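Local coordinates for piwi domain-containing protein (Vanderwaltozyma polyspora, PDB 5THE) that forms the C-terminal lobe of a budding yeast Argonaute, binds RNA and probably contributes to the selectivity of RNA target cleavage, at residues 301-306 with 317-322; 311-316 with 339-344; 284-289 with 497-502; 280-285 with 306-311. All coordinates share one frame; numbering follows the deposited sequence.

All four contacts lie in the RNase H-like Piwi domain, around strands 264-274, 282-289, 300-305 and 339-344, with centres 10 to 14 Å apart. Contacts 3 and 4 both use strand 282-289: contact 4 ties its start to the turn 306-311, and contact 3 lays helix 490-515 across it. Contact 1 joins the next strand, 300-305, to the start of helix 320-329, and contact 2 fastens the intervening loop to strand 339-344. Along the chain, contact 4 closes before contact 2 opens, and contacts 1 and 2 both fall inside the long loop closed by contact 3. Short-range contacts 1, 2 and 4 thus meet long-range contact 3, whose nearest atom lies about 3 Å from the bound RNA.

Contact 1. Residues 301-306 with 317-322; sequences DYMLQD and GSLMLN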
loop_
_atom_site.group_PDB
_atom_site.type_symbol
_atom_site.label_atom_id
_atom_site.label_comp_id
_atom_site.label_asym_id
_atom_site.label_seq_id
_atom_site.Cartn_x
_atom_site.Cartn_y
_atom_site.Cartn_z
ATOM N N ASP A 301 2.900 -11.023 3.142
ATOM C CA ASP A 301 4.121 -11.793 3.248
ATOM C C ASP A 301 4.988 -11.499 2.037
ATOM O O ASP A 301 4.499 -11.065 0.996
ATOM C CB ASP A 301 3.826 -13.289 3.350
ATOM C CG ASP A 301 3.319 -13.677 4.714
ATOM O OD1 ASP A 301 4.027 -13.399 5.706
ATOM O OD2 ASP A 301 2.207 -14.238 4.794
ATOM N N TYR A 302 6.291 -11.730 2.187
ATOM C CA TYR A 302 7.220 -11.645 1.070
ATOM C C TYR A 302 8.026 -12.940 1.004
ATOM O O TYR A 302 8.101 -13.696 1.973
ATOM C CB TYR A 302 8.175 -10.443 1.201
ATOM C CG TYR A 302 8.929 -10.476 2.498
ATOM C CD1 TYR A 302 10.027 -11.329 2.671
ATOM C CD2 TYR A 302 8.538 -9.682 3.562
ATOM C CE1 TYR A 302 10.700 -11.386 3.880
ATOM C CE2 TYR A 302 9.205 -9.730 4.767
ATOM C CZ TYR A 302 10.278 -10.577 4.926
ATOM O OH TYR A 302 10.922 -10.600 6.144
ATOM N N MET A 303 8.651 -13.179 -0.144
ATOM C CA MET A 303 9.577 -14.293 -0.266
ATOM C C MET A 303 10.602 -13.965 -1.340
ATOM O O MET A 303 10.370 -13.129 -2.220
ATOM C CB MET A 303 8.858 -15.603 -0.606
ATOM C CG MET A 303 8.142 -15.549 -1.935
ATOM S SD MET A 303 7.253 -17.083 -2.216
ATOM C CE MET A 303 6.499 -16.734 -3.771
ATOM N N LEU A 304 11.751 -14.618 -1.236
ATOM C CA LEU A 304 12.783 -14.506 -2.252
ATOM C C LEU A 304 12.406 -15.396 -3.427
ATOM O O LEU A 304 12.027 -16.552 -3.229
ATOM C CB LEU A 304 14.135 -14.927 -1.675
ATOM C CG LEU A 304 15.346 -14.534 -2.512
ATOM C CD1 LEU A 304 15.475 -13.018 -2.574
ATOM C CD2 LEU A 304 16.606 -15.159 -1.936
ATOM N N GLN A 305 12.487 -14.858 -4.641
ATOM C CA GLN A 305 12.221 -15.664 -5.826
ATOM C C GLN A 305 13.354 -16.662 -6.052
ATOM O O GLN A 305 14.393 -16.634 -5.386
ATOM C CB GLN A 305 12.060 -14.779 -7.057
ATOM C CG GLN A 305 10.818 -13.907 -7.044
ATOM C CD GLN A 305 9.651 -14.589 -7.720
ATOM O OE1 GLN A 305 8.960 -15.414 -7.115
ATOM N NE2 GLN A 305 9.430 -14.259 -8.988
ATOM N N ASP A 306 13.168 -17.522 -7.060
ATOM C CA ASP A 306 14.092 -18.616 -7.335
ATOM C C ASP A 306 15.337 -18.185 -8.096
ATOM O O ASP A 306 16.356 -18.873 -8.013
ATOM C CB ASP A 306 13.376 -19.713 -8.124
ATOM C CG ASP A 306 12.414 -20.508 -7.267
ATOM O OD1 ASP A 306 12.659 -20.612 -6.050
ATOM O OD2 ASP A 306 11.417 -21.032 -7.806
ATOM N N GLY A 317 1.092 -18.970 -4.469
ATOM C CA GLY A 317 0.080 -19.639 -3.685
ATOM C C GLY A 317 0.548 -20.004 -2.293
ATOM O O GLY A 317 -0.261 -20.076 -1.366
ATOM N N SER A 318 1.851 -20.233 -2.119
ATOM C CA SER A 318 2.346 -20.545 -0.784
ATOM C C SER A 318 2.073 -19.401 0.189
ATOM O O SER A 318 1.785 -19.644 1.370
ATOM C CB SER A 318 3.836 -20.872 -0.843
ATOM O OG SER A 318 4.602 -19.703 -1.051
ATOM N N LEU A 319 2.123 -18.154 -0.292
ATOM C CA LEU A 319 1.809 -16.967 0.503
ATOM C C LEU A 319 0.321 -16.820 0.801
ATOM O O LEU A 319 -0.058 -15.905 1.545
ATOM C CB LEU A 319 2.314 -15.715 -0.218
ATOM C CG LEU A 319 3.787 -15.733 -0.623
ATOM C CD1 LEU A 319 4.199 -14.419 -1.252
ATOM C CD2 LEU A 319 4.643 -16.032 0.586
ATOM N N MET A 320 -0.533 -17.686 0.253
ATOM C CA MET A 320 -1.960 -17.553 0.495
ATOM C C MET A 320 -2.356 -17.992 1.894
ATOM O O MET A 320 -3.383 -17.529 2.393
ATOM C CB MET A 320 -2.749 -18.347 -0.546
ATOM C CG MET A 320 -2.800 -17.683 -1.909
ATOM S SD MET A 320 -3.778 -16.150 -1.908
ATOM C CE MET A 320 -5.381 -16.686 -1.283
ATOM N N LEU A 321 -1.565 -18.855 2.540
ATOM C CA LEU A 321 -1.996 -19.468 3.794
ATOM C C LEU A 321 -2.326 -18.412 4.845
ATOM O O LEU A 321 -3.389 -18.457 5.480
ATOM C CB LEU A 321 -0.927 -20.431 4.314
ATOM C CG LEU A 321 -1.154 -21.066 5.697
ATOM C CD1 LEU A 321 -2.511 -21.770 5.795
ATOM C CD2 LEU A 321 -0.034 -22.028 6.056
ATOM N N ASN A 322 -1.433 -17.441 5.025
ATOM C CA ASN A 322 -1.688 -16.378 5.994
ATOM C C ASN A 322 -2.812 -15.457 5.555
ATOM O O ASN A 322 -3.543 -14.940 6.405
ATOM C CB ASN A 322 -0.417 -15.566 6.240
ATOM C CG ASN A 322 0.590 -16.329 7.048
ATOM O OD1 ASN A 322 0.228 -17.261 7.755
ATOM N ND2 ASN A 322 1.861 -15.954 6.940
HETATM O O HOH W 1 1.153 -17.361 3.896
#
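Asp301 and Met303, on one face of a strand of the RNase H-like Piwi fold, receive the 3-10 turn and first helical residues of 317-322. At the Asp301 end the contact is polar. The amide ND2 of Asn322 donates to Asp301 OD2 at 2.8 Å. The oxygen is met on its syn side, 26° out of the carboxylate plane, and the two flat groups are turned 47° apart. Aspartate suits this place because its carboxylate also makes salt bridges, through OD2 to Arg323 and through OD1 to Lys543. An alanine here would probably leave Asn322 ND2 without its acceptor and both cations without this counter-charge.

Farther along, Met303 sends CG between its backbone N and carbonyl carbon (chi1 62°) and then runs extended. Its thioether SD lies 4.0 Å from Leu319 CD2, while CE lies 4.1 Å from Leu319 CD1, a long flexible chain matched to a branched one. Leu319 CD2 also touches Asp301 CB, bridging the apolar and polar ends. A water accepts from Asn322 N at 2.8 Å and makes weak bonds to Ser318 O and Asp301 OD2.

Contact 2. Residues 311-316 with 339-344; sequences EIITNV and IMYFRD
Arg343 reaches from its strand to the turn-rich loop 311-316 and meets two different groups with the edge and the face of its guanidinium. CG leaves anti to the backbone N (chi1 173°), and the chain then bends at chi2 and chi3. At the edge, near the guanidinium plane, NH2 donates to Glu311 O; the modelled 2.5 Å is very short, so its exact length is doubtful. Over one face lies Ile313 CD1, 3.6 Å above the plane, offset toward the rim and 3.7 Å from Arg343 NE. The two side chains lie side by side, pointing opposite ways, so the isoleucine supplies an apolar cover while the polar rim remains available for bonding. NH1 turns back to its own strand and donates to Asp344 O at 2.7 Å, approaching from above the carbonyl plane.

Tyr341, two residues earlier on the same side of the strand, meets Val316 tip to tip, with Val316 CG2 3.8 Å from Tyr341 OH. Ile313 CD1 is 4.0 Å from the same hydroxyl, the two side chains crossing at a slant, so one methyl serves both strand residues. Ile313 and Val316 are the ends of a type I beta turn, which brings their two beta-branched side chains to this surface.

Glu358 of helix 351-373 joins the parts: OE1 takes a salt bridge from Arg343 NH2 and a bond from Ile313 N, while OE2 bonds Tyr341 OH. Strand 339-344 runs parallel to its two neighbours, 264-274 and 383-389, and turns Met340 and Phe342 toward helix 465-475.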
loop_
_atom_site.group_PDB
_atom_site.type_symbol
_atom_site.label_atom_id
_atom_site.label_comp_id
_atom_site.label_asym_id
_atom_site.label_seq_id
_atom_site.Cartn_x
_atom_site.Cartn_y
_atom_site.Cartn_z
ATOM N N GLU A 311 10.308 -12.688 -13.138
ATOM C CA GLU A 311 9.088 -11.890 -13.061
ATOM C C GLU A 311 7.881 -12.673 -12.563
ATOM O O GLU A 311 7.004 -12.088 -11.919
ATOM C CB GLU A 311 8.759 -11.292 -14.429
ATOM C CG GLU A 311 9.879 -10.485 -15.058
ATOM C CD GLU A 311 9.393 -9.641 -16.222
ATOM O OE1 GLU A 311 8.875 -8.527 -15.979
ATOM O OE2 GLU A 311 9.512 -10.101 -17.379
ATOM N N ILE A 312 7.802 -13.973 -12.836
ATOM C CA ILE A 312 6.640 -14.772 -12.455
ATOM C C ILE A 312 6.831 -15.275 -11.030
ATOM O O ILE A 312 7.886 -15.831 -10.690
ATOM C CB ILE A 312 6.420 -15.940 -13.432
ATOM C CG1 ILE A 312 6.198 -15.419 -14.851
ATOM C CG2 ILE A 312 5.243 -16.782 -13.000
ATOM C CD1 ILE A 312 5.084 -14.409 -14.956
ATOM N N ILE A 313 5.823 -15.053 -10.186
ATOM C CA ILE A 313 5.859 -15.529 -8.807
ATOM C C ILE A 313 5.417 -16.984 -8.788
ATOM O O ILE A 313 4.229 -17.280 -8.596
ATOM C CB ILE A 313 4.959 -14.697 -7.870
ATOM C CG1 ILE A 313 5.092 -13.198 -8.141
ATOM C CG2 ILE A 313 5.302 -15.007 -6.445
ATOM C CD1 ILE A 313 3.992 -12.335 -7.448
ATOM N N THR A 314 6.382 -17.892 -8.955
ATOM C CA THR A 314 6.076 -19.306 -9.163
ATOM C C THR A 314 5.253 -19.888 -8.026
ATOM O O THR A 314 4.330 -20.676 -8.257
ATOM C CB THR A 314 7.367 -20.107 -9.316
ATOM O OG1 THR A 314 8.161 -19.525 -10.348
ATOM C CG2 THR A 314 7.048 -21.550 -9.680
ATOM N N ASN A 315 5.591 -19.546 -6.794
ATOM C CA ASN A 315 4.937 -20.129 -5.638
ATOM C C ASN A 315 4.139 -19.074 -4.878
ATOM O O ASN A 315 4.117 -19.059 -3.646
ATOM C CB ASN A 315 5.959 -20.821 -4.738
ATOM C CG ASN A 315 5.348 -21.946 -3.907
ATOM O OD1 ASN A 315 4.200 -22.357 -4.130
ATOM N ND2 ASN A 315 6.117 -22.451 -2.940
ATOM N N VAL A 316 3.458 -18.186 -5.617
ATOM C CA VAL A 316 2.641 -17.155 -4.978
ATOM C C VAL A 316 1.607 -17.806 -4.063
ATOM O O VAL A 316 1.318 -17.306 -2.969
ATOM C CB VAL A 316 1.995 -16.236 -6.041
ATOM C CG1 VAL A 316 0.945 -16.982 -6.907
ATOM C CG2 VAL A 316 1.364 -15.009 -5.383
ATOM N N ILE A 339 -12.110 -14.184 -4.476
ATOM C CA ILE A 339 -10.755 -13.653 -4.367
ATOM C C ILE A 339 -10.505 -12.711 -5.539
ATOM O O ILE A 339 -10.804 -13.044 -6.692
ATOM C CB ILE A 339 -9.707 -14.786 -4.335
ATOM C CG1 ILE A 339 -9.967 -15.711 -3.141
ATOM C CG2 ILE A 339 -8.311 -14.247 -4.271
ATOM C CD1 ILE A 339 -8.998 -16.892 -3.078
ATOM N N MET A 340 -9.961 -11.537 -5.238
ATOM C CA MET A 340 -9.574 -10.536 -6.228
ATOM C C MET A 340 -8.069 -10.341 -6.129
ATOM O O MET A 340 -7.571 -9.917 -5.081
ATOM C CB MET A 340 -10.311 -9.222 -5.970
ATOM C CG MET A 340 -10.021 -8.115 -6.951
ATOM S SD MET A 340 -11.282 -8.036 -8.230
ATOM C CE MET A 340 -12.767 -8.004 -7.219
ATOM N N TYR A 341 -7.350 -10.642 -7.215
ATOM C CA TYR A 341 -5.890 -10.722 -7.211
ATOM C C TYR A 341 -5.298 -9.635 -8.110
ATOM O O TYR A 341 -5.342 -9.736 -9.342
ATOM C CB TYR A 341 -5.457 -12.116 -7.656
ATOM C CG TYR A 341 -3.970 -12.295 -7.804
ATOM C CD1 TYR A 341 -3.109 -11.989 -6.760
ATOM C CD2 TYR A 341 -3.425 -12.791 -8.987
ATOM C CE1 TYR A 341 -1.729 -12.157 -6.895
ATOM C CE2 TYR A 341 -2.058 -12.967 -9.133
ATOM C CZ TYR A 341 -1.216 -12.658 -8.081
ATOM O OH TYR A 341 0.144 -12.839 -8.211
ATOM N N PHE A 342 -4.746 -8.591 -7.495
ATOM C CA PHE A 342 -4.131 -7.498 -8.248
ATOM C C PHE A 342 -2.651 -7.788 -8.404
ATOM O O PHE A 342 -1.945 -7.951 -7.409
ATOM C CB PHE A 342 -4.314 -6.150 -7.559
ATOM C CG PHE A 342 -5.677 -5.577 -7.729
ATOM C CD1 PHE A 342 -5.971 -4.758 -8.812
ATOM C CD2 PHE A 342 -6.665 -5.853 -6.810
ATOM C CE1 PHE A 342 -7.234 -4.222 -8.970
ATOM C CE2 PHE A 342 -7.939 -5.312 -6.965
ATOM C CZ PHE A 342 -8.215 -4.502 -8.053
ATOM N N ARG A 343 -2.181 -7.841 -9.643
ATOM C CA ARG A 343 -0.797 -8.203 -9.914
ATOM C C ARG A 343 -0.064 -7.001 -10.499
ATOM O O ARG A 343 -0.434 -6.501 -11.566
ATOM C CB ARG A 343 -0.723 -9.390 -10.870
ATOM C CG ARG A 343 0.685 -9.702 -11.309
ATOM C CD ARG A 343 1.586 -10.061 -10.150
ATOM N NE ARG A 343 2.561 -11.034 -10.614
ATOM C CZ ARG A 343 3.756 -10.705 -11.081
ATOM N NH1 ARG A 343 4.119 -9.431 -11.098
ATOM N NH2 ARG A 343 4.587 -11.643 -11.514
ATOM N N ASP A 344 0.975 -6.547 -9.804
ATOM C CA ASP A 344 1.780 -5.418 -10.257
ATOM C C ASP A 344 3.176 -5.902 -10.625
ATOM O O ASP A 344 3.628 -6.967 -10.194
ATOM C CB ASP A 344 1.879 -4.333 -9.173
ATOM C CG ASP A 344 2.425 -3.037 -9.708
ATOM O OD1 ASP A 344 3.134 -2.319 -8.982
ATOM O OD2 ASP A 344 2.140 -2.734 -10.882
#

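Contact 3. Residues 284-289 with 497-502; sequences IASLVG and LLCTRA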
loop_
_atom_site.group_PDB
_atom_site.type_symbol
_atom_site.label_atom_id
_atom_site.label_comp_id
_atom_site.label_asym_id
_atom_site.label_seq_id
_atom_site.Cartn_x
_atom_site.Cartn_y
_atom_site.Cartn_z
ATOM N N ILE A 284 12.431 -10.421 -5.510
ATOM C CA ILE A 284 11.629 -10.464 -4.292
ATOM C C ILE A 284 10.175 -10.256 -4.682
ATOM O O ILE A 284 9.864 -9.325 -5.428
ATOM C CB ILE A 284 12.078 -9.395 -3.277
ATOM C CG1 ILE A 284 13.529 -9.628 -2.886
ATOM C CG2 ILE A 284 11.166 -9.398 -2.035
ATOM C CD1 ILE A 284 14.110 -8.605 -1.931
ATOM N N ALA A 285 9.294 -11.123 -4.183
ATOM C CA ALA A 285 7.861 -11.020 -4.409
ATOM C C ALA A 285 7.156 -10.781 -3.083
ATOM O O ALA A 285 7.627 -11.221 -2.031
ATOM C CB ALA A 285 7.287 -12.292 -5.070
ATOM N N SER A 286 6.032 -10.072 -3.142
ATOM C CA SER A 286 5.215 -9.817 -1.970
ATOM C C SER A 286 3.756 -10.084 -2.315
ATOM O O SER A 286 3.355 -10.051 -3.476
ATOM C CB SER A 286 5.389 -8.383 -1.459
ATOM O OG SER A 286 4.848 -7.473 -2.395
ATOM N N LEU A 287 2.972 -10.393 -1.290
ATOM C CA LEU A 287 1.544 -10.624 -1.440
ATOM C C LEU A 287 0.871 -10.070 -0.196
ATOM O O LEU A 287 1.133 -10.554 0.906
ATOM C CB LEU A 287 1.222 -12.118 -1.603
ATOM C CG LEU A 287 -0.272 -12.416 -1.740
ATOM C CD1 LEU A 287 -0.798 -11.874 -3.071
ATOM C CD2 LEU A 287 -0.612 -13.924 -1.564
ATOM N N VAL A 288 0.028 -9.045 -0.367
ATOM C CA VAL A 288 -0.739 -8.478 0.733
ATOM C C VAL A 288 -2.189 -8.868 0.530
ATOM O O VAL A 288 -2.625 -9.177 -0.583
ATOM C CB VAL A 288 -0.604 -6.942 0.843
ATOM C CG1 VAL A 288 0.862 -6.529 1.048
ATOM C CG2 VAL A 288 -1.184 -6.270 -0.397
ATOM N N GLY A 289 -2.945 -8.852 1.624
ATOM C CA GLY A 289 -4.349 -9.199 1.537
ATOM C C GLY A 289 -5.217 -8.506 2.564
ATOM O O GLY A 289 -4.785 -8.251 3.691
ATOM N N LEU A 497 5.131 -1.395 -1.702
ATOM C CA LEU A 497 5.839 -0.966 -0.498
ATOM C C LEU A 497 6.393 -2.144 0.285
ATOM O O LEU A 497 7.447 -2.025 0.912
ATOM C CB LEU A 497 4.900 -0.152 0.390
ATOM C CG LEU A 497 4.432 1.134 -0.301
ATOM C CD1 LEU A 497 3.388 1.824 0.565
ATOM C CD2 LEU A 497 5.634 2.035 -0.517
ATOM N N LEU A 498 5.685 -3.273 0.299
ATOM C CA LEU A 498 6.195 -4.417 1.040
ATOM C C LEU A 498 7.415 -5.005 0.341
ATOM O O LEU A 498 8.390 -5.388 1.001
ATOM C CB LEU A 498 5.093 -5.463 1.218
ATOM C CG LEU A 498 5.516 -6.776 1.890
ATOM C CD1 LEU A 498 6.237 -6.489 3.197
ATOM C CD2 LEU A 498 4.274 -7.684 2.128
ATOM N N CYS A 499 7.379 -5.077 -0.994
ATOM C CA CYS A 499 8.569 -5.465 -1.752
ATOM C C CYS A 499 9.745 -4.556 -1.450
ATOM O O CYS A 499 10.889 -5.021 -1.328
ATOM C CB CYS A 499 8.281 -5.421 -3.243
ATOM S SG CYS A 499 7.821 -6.961 -3.944
ATOM N N THR A 500 9.497 -3.248 -1.364
ATOM C CA THR A 500 10.578 -2.321 -1.051
ATOM C C THR A 500 11.111 -2.568 0.351
ATOM O O THR A 500 12.329 -2.580 0.563
ATOM C CB THR A 500 10.095 -0.881 -1.210
ATOM O OG1 THR A 500 9.731 -0.693 -2.568
ATOM C CG2 THR A 500 11.191 0.146 -0.826
ATOM N N ARG A 501 10.216 -2.795 1.319
ATOM C CA ARG A 501 10.695 -3.067 2.669
ATOM C C ARG A 501 11.449 -4.392 2.721
ATOM O O ARG A 501 12.460 -4.514 3.422
ATOM C CB ARG A 501 9.534 -3.072 3.664
ATOM C CG ARG A 501 9.984 -3.429 5.097
ATOM C CD ARG A 501 11.024 -2.417 5.620
ATOM N NE ARG A 501 10.565 -1.065 5.338
ATOM C CZ ARG A 501 9.670 -0.419 6.077
ATOM N NH1 ARG A 501 9.183 -0.990 7.170
ATOM N NH2 ARG A 501 9.253 0.787 5.714
ATOM N N ALA A 502 10.963 -5.402 1.993
ATOM C CA ALA A 502 11.680 -6.671 1.944
ATOM C C ALA A 502 13.066 -6.496 1.329
ATOM O O ALA A 502 14.013 -7.179 1.730
ATOM C CB ALA A 502 10.862 -7.695 1.165
#
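Strand 284-289 and helix 497-502 run at 135° to each other, their axes approaching to 7.5 Å, with Ser286 and Cys499 bringing the backbones nearest. Every second strand residue, Ile284, Ser286 and Val288, points toward the helix, and Leu498, Cys499 and Ala502 answer.

Leu498 carries one end. Its CG stands anti to the backbone N (chi1 175°) and 3.7 Å from Ser286 CB. The CD2 branch goes on to Val288 CG1 at 3.8 Å, the two side chains passing one another with their tips pointing opposite ways. At the other end the short Ala502 lets its CB meet Ile284 CG2 at 3.6 Å, while Ile284 CD1 reaches alongside the carbonyl of Ala502.

Between them sits the small pair. Cys499 SG lies 3.4 Å from Ser286 OG and 3.5 Å from Ile284 O, so a compact, polarisable sulfur fills the position facing the strand backbone. The serine hydroxyl is placed between its own N and carbonyl carbon (chi1 68°) and bonds the Ala495 carbonyl of helix 490-515, which satisfies this buried polar atom.

Beyond the contact, Arg501 of helix 490-515 makes a salt bridge with Asp208 and a long, weak ion pair with an RNA phosphate. Strand 282-289 is flanked by antiparallel neighbours, 264-274 and 300-305. Tyr302 of the latter packs on Leu498 and Ala502, and the reverse face turns Ala285 onto Ile313 and Leu287 onto Leu319.

Contact 4. Residues 280-285 with 306-311; sequences DQNSIA and DGPGEE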
loop_
_atom_site.group_PDB
_atom_site.type_symbol
_atom_site.label_atom_id
_atom_site.label_comp_id
_atom_site.label_asym_id
_atom_site.label_seq_id
_atom_site.Cartn_x
_atom_site.Cartn_y
_atom_site.Cartn_z
ATOM N N ASP A 280 22.854 -9.006 -9.419
ATOM C CA ASP A 280 22.751 -10.424 -9.753
ATOM C C ASP A 280 21.968 -11.234 -8.726
ATOM O O ASP A 280 22.054 -12.465 -8.713
ATOM C CB ASP A 280 24.140 -11.040 -9.959
ATOM C CG ASP A 280 24.916 -10.358 -11.069
ATOM O OD1 ASP A 280 24.290 -9.927 -12.062
ATOM O OD2 ASP A 280 26.150 -10.245 -10.941
ATOM N N GLN A 281 21.182 -10.591 -7.872
ATOM C CA GLN A 281 20.485 -11.322 -6.825
ATOM C C GLN A 281 19.066 -11.676 -7.258
ATOM O O GLN A 281 18.502 -11.086 -8.184
ATOM C CB GLN A 281 20.477 -10.521 -5.522
ATOM C CG GLN A 281 21.875 -10.357 -4.943
ATOM C CD GLN A 281 22.618 -11.686 -4.882
ATOM O OE1 GLN A 281 22.187 -12.626 -4.203
ATOM N NE2 GLN A 281 23.722 -11.774 -5.609
ATOM N N ASN A 282 18.518 -12.695 -6.596
ATOM C CA ASN A 282 17.175 -13.166 -6.889
ATOM C C ASN A 282 16.164 -12.054 -6.652
ATOM O O ASN A 282 16.373 -11.151 -5.838
ATOM C CB ASN A 282 16.823 -14.376 -6.019
ATOM C CG ASN A 282 17.568 -15.643 -6.425
ATOM O OD1 ASN A 282 18.439 -15.620 -7.295
ATOM N ND2 ASN A 282 17.217 -16.759 -5.790
ATOM N N SER A 283 15.060 -12.127 -7.373
ATOM C CA SER A 283 14.002 -11.153 -7.203
ATOM C C SER A 283 13.226 -11.414 -5.903
ATOM O O SER A 283 13.336 -12.471 -5.270
ATOM C CB SER A 283 13.085 -11.182 -8.424
ATOM O OG SER A 283 13.842 -10.893 -9.578
ATOM N N ILE A 284 12.431 -10.421 -5.510
ATOM C CA ILE A 284 11.629 -10.464 -4.292
ATOM C C ILE A 284 10.175 -10.256 -4.682
ATOM O O ILE A 284 9.864 -9.325 -5.428
ATOM C CB ILE A 284 12.078 -9.395 -3.277
ATOM C CG1 ILE A 284 13.529 -9.628 -2.886
ATOM C CG2 ILE A 284 11.166 -9.398 -2.035
ATOM C CD1 ILE A 284 14.110 -8.605 -1.931
ATOM N N ALA A 285 9.294 -11.123 -4.183
ATOM C CA ALA A 285 7.861 -11.020 -4.409
ATOM C C ALA A 285 7.156 -10.781 -3.083
ATOM O O ALA A 285 7.627 -11.221 -2.031
ATOM C CB ALA A 285 7.287 -12.292 -5.070
ATOM N N ASP A 306 13.168 -17.522 -7.060
ATOM C CA ASP A 306 14.092 -18.616 -7.335
ATOM C C ASP A 306 15.337 -18.185 -8.096
ATOM O O ASP A 306 16.356 -18.873 -8.013
ATOM C CB ASP A 306 13.376 -19.713 -8.124
ATOM C CG ASP A 306 12.414 -20.508 -7.267
ATOM O OD1 ASP A 306 12.659 -20.612 -6.050
ATOM O OD2 ASP A 306 11.417 -21.032 -7.806
ATOM N N GLY A 307 15.285 -17.077 -8.835
ATOM C CA GLY A 307 16.410 -16.637 -9.626
ATOM C C GLY A 307 16.371 -15.148 -9.894
ATOM O O GLY A 307 15.408 -14.454 -9.543
ATOM N N PRO A 308 17.420 -14.627 -10.527
ATOM C CA PRO A 308 17.485 -13.189 -10.806
ATOM C C PRO A 308 16.597 -12.793 -11.973
ATOM O O PRO A 308 16.401 -13.555 -12.923
ATOM C CB PRO A 308 18.965 -12.968 -11.150
ATOM C CG PRO A 308 19.389 -14.268 -11.742
ATOM C CD PRO A 308 18.617 -15.340 -11.009
ATOM N N GLY A 309 16.068 -11.573 -11.892
ATOM C CA GLY A 309 15.162 -11.086 -12.921
ATOM C C GLY A 309 13.967 -11.983 -13.169
ATOM O O GLY A 309 13.450 -12.026 -14.293
ATOM N N GLU A 310 13.513 -12.709 -12.156
ATOM C CA GLU A 310 12.394 -13.627 -12.334
ATOM C C GLU A 310 11.097 -12.869 -12.081
ATOM O O GLU A 310 10.811 -12.473 -10.948
ATOM C CB GLU A 310 12.516 -14.841 -11.418
ATOM C CG GLU A 310 11.275 -15.713 -11.467
ATOM C CD GLU A 310 11.541 -17.135 -11.049
ATOM O OE1 GLU A 310 12.731 -17.500 -10.938
ATOM O OE2 GLU A 310 10.562 -17.886 -10.832
ATOM N N GLU A 311 10.308 -12.688 -13.138
ATOM C CA GLU A 311 9.088 -11.890 -13.061
ATOM C C GLU A 311 7.881 -12.673 -12.563
ATOM O O GLU A 311 7.004 -12.088 -11.919
ATOM C CB GLU A 311 8.759 -11.292 -14.429
ATOM C CG GLU A 311 9.879 -10.485 -15.058
ATOM C CD GLU A 311 9.393 -9.641 -16.222
ATOM O OE1 GLU A 311 8.875 -8.527 -15.979
ATOM O OE2 GLU A 311 9.512 -10.101 -17.379
HETATM O O HOH W 2 16.376 -10.110 -9.506
#
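Asn282 lays its flat amide over the backbone of Gly307, with OD1 3.3 Å from Gly307 CA. Its CG stands anti to its own carbonyl carbon (chi1 -72°), which places it 3.5 Å from Gly307 CA. A glycine suits the spot, since a CB there would clash with the Pro308 ring. The Asn282 ND2 end makes a weak bond to Gln305 O. An alanine here removes the amide, which would probably leave Gln305 O without this donor and a gap over Gly307.

Pro308 sits beside the strand start, its CD 3.7 Å from Asn282 OD1 and its CB against Gln281 O. It is the second residue of a type II beta turn, Gly307 to Glu310, where the rigid ring suits the backbone. Gly309 follows with a positive phi of 55°, which a glycine adopts easily.

Ser283 grips this turn twice. Its N donates to Gly307 O at 3.2 Å, and its OG accepts a weak bond from Glu310 N. The hydroxyl is also bonded to His275 ND1. A water lies 2.7 Å from Ser283 OG, donates to Gln281 O and accepts from Gly309 N at 2.8 Å, linking strand and turn.

The turn follows strand 300-305, which pairs antiparallel with 282-289, here through the backbone bond from Gln305 N to Ser283 O. On the other flank Ile284 bonds Thr274 of strand 264-274, while helix 490-515 offers Phe506 and Phe510 to Gln281.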